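Local atomic coordinates of ethylbenzene dehydrogenase alpha-subunit (Aromatoleum aromaticum, PDB entry 2IVF), a protein that belongs to the molybdopterin oxidoreductase family and carries a molybdenum atom, two molybdopterin-type dinucleotide cofactors and an iron/sulfur cluster. Residues 489-494 and 737-742. Sequence-based numbering, arbitrary orientation.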
loop_
_atom_site.group_PDB
_atom_site.type_symbol
_atom_site.label_atom_id
_atom_site.label_comp_id
_atom_site.label_asym_id
_atom_site.label_seq_id
_atom_site.Cartn_x
_atom_site.Cartn_y
_atom_site.Cartn_z
ATOM N N VAL A 489 -18.913 1.570 -19.897
ATOM C CA VAL A 489 -19.266 2.486 -21.000
ATOM C C VAL A 489 -20.642 2.221 -21.575
ATOM O O VAL A 489 -21.308 3.162 -21.932
ATOM C CB VAL A 489 -18.191 2.617 -22.101
ATOM C CG1 VAL A 489 -16.792 2.796 -21.470
ATOM C CG2 VAL A 489 -18.227 1.433 -23.002
ATOM N N TYR A 490 -21.110 0.981 -21.663
ATOM C CA TYR A 490 -22.508 0.754 -22.112
ATOM C C TYR A 490 -23.529 1.234 -21.079
ATOM O O TYR A 490 -24.580 1.823 -21.429
ATOM C CB TYR A 490 -22.780 -0.711 -22.454
ATOM C CG TYR A 490 -22.136 -1.179 -23.727
ATOM C CD1 TYR A 490 -22.788 -1.048 -24.943
ATOM C CD2 TYR A 490 -20.891 -1.773 -23.717
ATOM C CE1 TYR A 490 -22.192 -1.485 -26.119
ATOM C CE2 TYR A 490 -20.285 -2.185 -24.868
ATOM C CZ TYR A 490 -20.929 -2.061 -26.055
ATOM O OH TYR A 490 -20.338 -2.476 -27.225
ATOM N N LEU A 491 -23.243 0.991 -19.809
ATOM C CA LEU A 491 -24.081 1.538 -18.753
ATOM C C LEU A 491 -24.147 3.057 -18.879
ATOM O O LEU A 491 -25.186 3.658 -18.660
ATOM C CB LEU A 491 -23.557 1.140 -17.393
ATOM C CG LEU A 491 -24.388 1.600 -16.213
ATOM C CD1 LEU A 491 -25.746 0.970 -16.264
ATOM C CD2 LEU A 491 -23.664 1.239 -14.903
ATOM N N GLY A 492 -23.038 3.655 -19.268
ATOM C CA GLY A 492 -22.949 5.072 -19.395
ATOM C C GLY A 492 -23.728 5.680 -20.533
ATOM O O GLY A 492 -24.150 6.831 -20.423
ATOM N N VAL A 493 -23.938 4.931 -21.622
ATOM C CA VAL A 493 -24.561 5.525 -22.827
ATOM C C VAL A 493 -25.845 4.917 -23.298
ATOM O O VAL A 493 -26.582 5.576 -24.027
ATOM C CB VAL A 493 -23.595 5.583 -24.029
ATOM C CG1 VAL A 493 -22.343 6.425 -23.636
ATOM C CG2 VAL A 493 -23.192 4.190 -24.496
ATOM N N MET A 494 -26.177 3.697 -22.898
ATOM C CA MET A 494 -27.341 3.083 -23.486
ATOM C C MET A 494 -28.607 3.775 -23.041
ATOM O O MET A 494 -28.697 4.247 -21.917
ATOM C CB MET A 494 -27.410 1.616 -23.130
ATOM C CG MET A 494 -26.365 0.808 -23.856
ATOM S SD MET A 494 -26.519 -0.984 -23.565
ATOM C CE MET A 494 -26.452 -1.105 -21.771
ATOM N N GLU A 737 -27.538 -2.520 -7.199
ATOM C CA GLU A 737 -27.859 -3.917 -7.537
ATOM C C GLU A 737 -28.476 -3.957 -8.947
ATOM O O GLU A 737 -28.154 -4.847 -9.745
ATOM C CB GLU A 737 -28.769 -4.618 -6.513
ATOM C CG GLU A 737 -28.840 -6.129 -6.853
ATOM C CD GLU A 737 -29.347 -7.046 -5.746
ATOM O OE1 GLU A 737 -30.383 -6.718 -5.146
ATOM O OE2 GLU A 737 -28.675 -8.110 -5.534
ATOM N N ASP A 738 -29.344 -2.992 -9.252
ATOM C CA ASP A 738 -29.955 -2.887 -10.573
ATOM C C ASP A 738 -28.871 -2.786 -11.637
ATOM O O ASP A 738 -28.898 -3.519 -12.627
ATOM C CB ASP A 738 -30.804 -1.640 -10.674
ATOM C CG ASP A 738 -32.066 -1.701 -9.849
ATOM O OD1 ASP A 738 -32.549 -2.808 -9.509
ATOM O OD2 ASP A 738 -32.583 -0.598 -9.576
ATOM N N CYS A 739 -27.929 -1.867 -11.402
ATOM C CA CYS A 739 -26.842 -1.576 -12.328
ATOM C C CYS A 739 -25.846 -2.749 -12.466
ATOM O O CYS A 739 -25.347 -2.986 -13.557
ATOM C CB CYS A 739 -26.098 -0.335 -11.884
ATOM S SG CYS A 739 -27.108 1.145 -12.089
ATOM N N LEU A 740 -25.611 -3.471 -11.369
ATOM C CA LEU A 740 -24.749 -4.630 -11.359
ATOM C C LEU A 740 -25.322 -5.712 -12.232
ATOM O O LEU A 740 -24.603 -6.319 -13.000
ATOM C CB LEU A 740 -24.510 -5.124 -9.950
ATOM C CG LEU A 740 -23.485 -6.259 -9.812
ATOM C CD1 LEU A 740 -22.156 -5.913 -10.490
ATOM C CD2 LEU A 740 -23.236 -6.633 -8.359
ATOM N N LYS A 741 -26.600 -5.999 -12.085
ATOM C CA LYS A 741 -27.265 -6.953 -12.926
ATOM C C LYS A 741 -27.160 -6.548 -14.402
ATOM O O LYS A 741 -26.977 -7.383 -15.256
ATOM C CB LYS A 741 -28.720 -7.041 -12.547
ATOM C CG LYS A 741 -28.935 -7.623 -11.151
ATOM C CD LYS A 741 -30.421 -7.593 -10.789
ATOM C CE LYS A 741 -30.667 -8.551 -9.642
ATOM N NZ LYS A 741 -32.053 -8.463 -9.286
ATOM N N GLU A 742 -27.302 -5.253 -14.692
ATOM C CA GLU A 742 -27.134 -4.781 -16.063
ATOM C C GLU A 742 -25.678 -4.944 -16.549
ATOM O O GLU A 742 -25.449 -5.325 -17.710
ATOM C CB GLU A 742 -27.555 -3.321 -16.185
ATOM C CG GLU A 742 -27.441 -2.767 -17.577
ATOM C CD GLU A 742 -28.289 -3.466 -18.584
ATOM O OE1 GLU A 742 -29.285 -4.120 -18.213
ATOM O OE2 GLU A 742 -27.949 -3.365 -19.783
#
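Leu-491 reaches from helix 486-493 toward helix 736-749 and splits its two methyls between successive turns. CD2 meets the CB of Cys-739 at 4.2 Å, while CD1 lies 4.3 Å from CG of Glu-742, so the carboxylate side chain lends its aliphatic part to the apolar seam. With its CG swung opposite the backbone N (chi1 -177°), the leucine extends toward helix 736-749; the nearest pair of CA atoms across the two segments, those of Leu-491 and Glu-742, is 7.5 Å apart. A second touch lies beside it, where Met-494 and Glu-742 approach from opposite directions and the methyl CE comes to 3.4 Å from OE2. The bend at chi3 of the methionine (-56°) carries CE there. This is a methyl beside a carboxylate oxygen; no hydrogen bond joins the two segments. The same OE2 is hydrogen-bonded to Thr-498, which gives this buried oxygen a polar partner and helps fix the carboxylate, and Pro-497 packs on the side chain. At Met-494 the chain leaves the helix, yet its N still bonds to the carbonyl O of Tyr-490 at 2.9 Å, an acceptor shared with the N of Val-493, and its own O is taken by NH1 of Arg-205. That arginine belongs to helix 197-210, whose Ile-198 touches Cys-739, so this third helix contacts both partners. Met-743 and Leu-733 extend the apolar surroundings of Leu-491, and Ile-746, a turn further along, receives Met-494 and Tyr-490. The side chain of Cys-739 is about 14 Å from the bound MD1, and the contact is a small, buried helix-to-helix junction between sequence-distant parts of a molybdopterin oxidoreductase subunit.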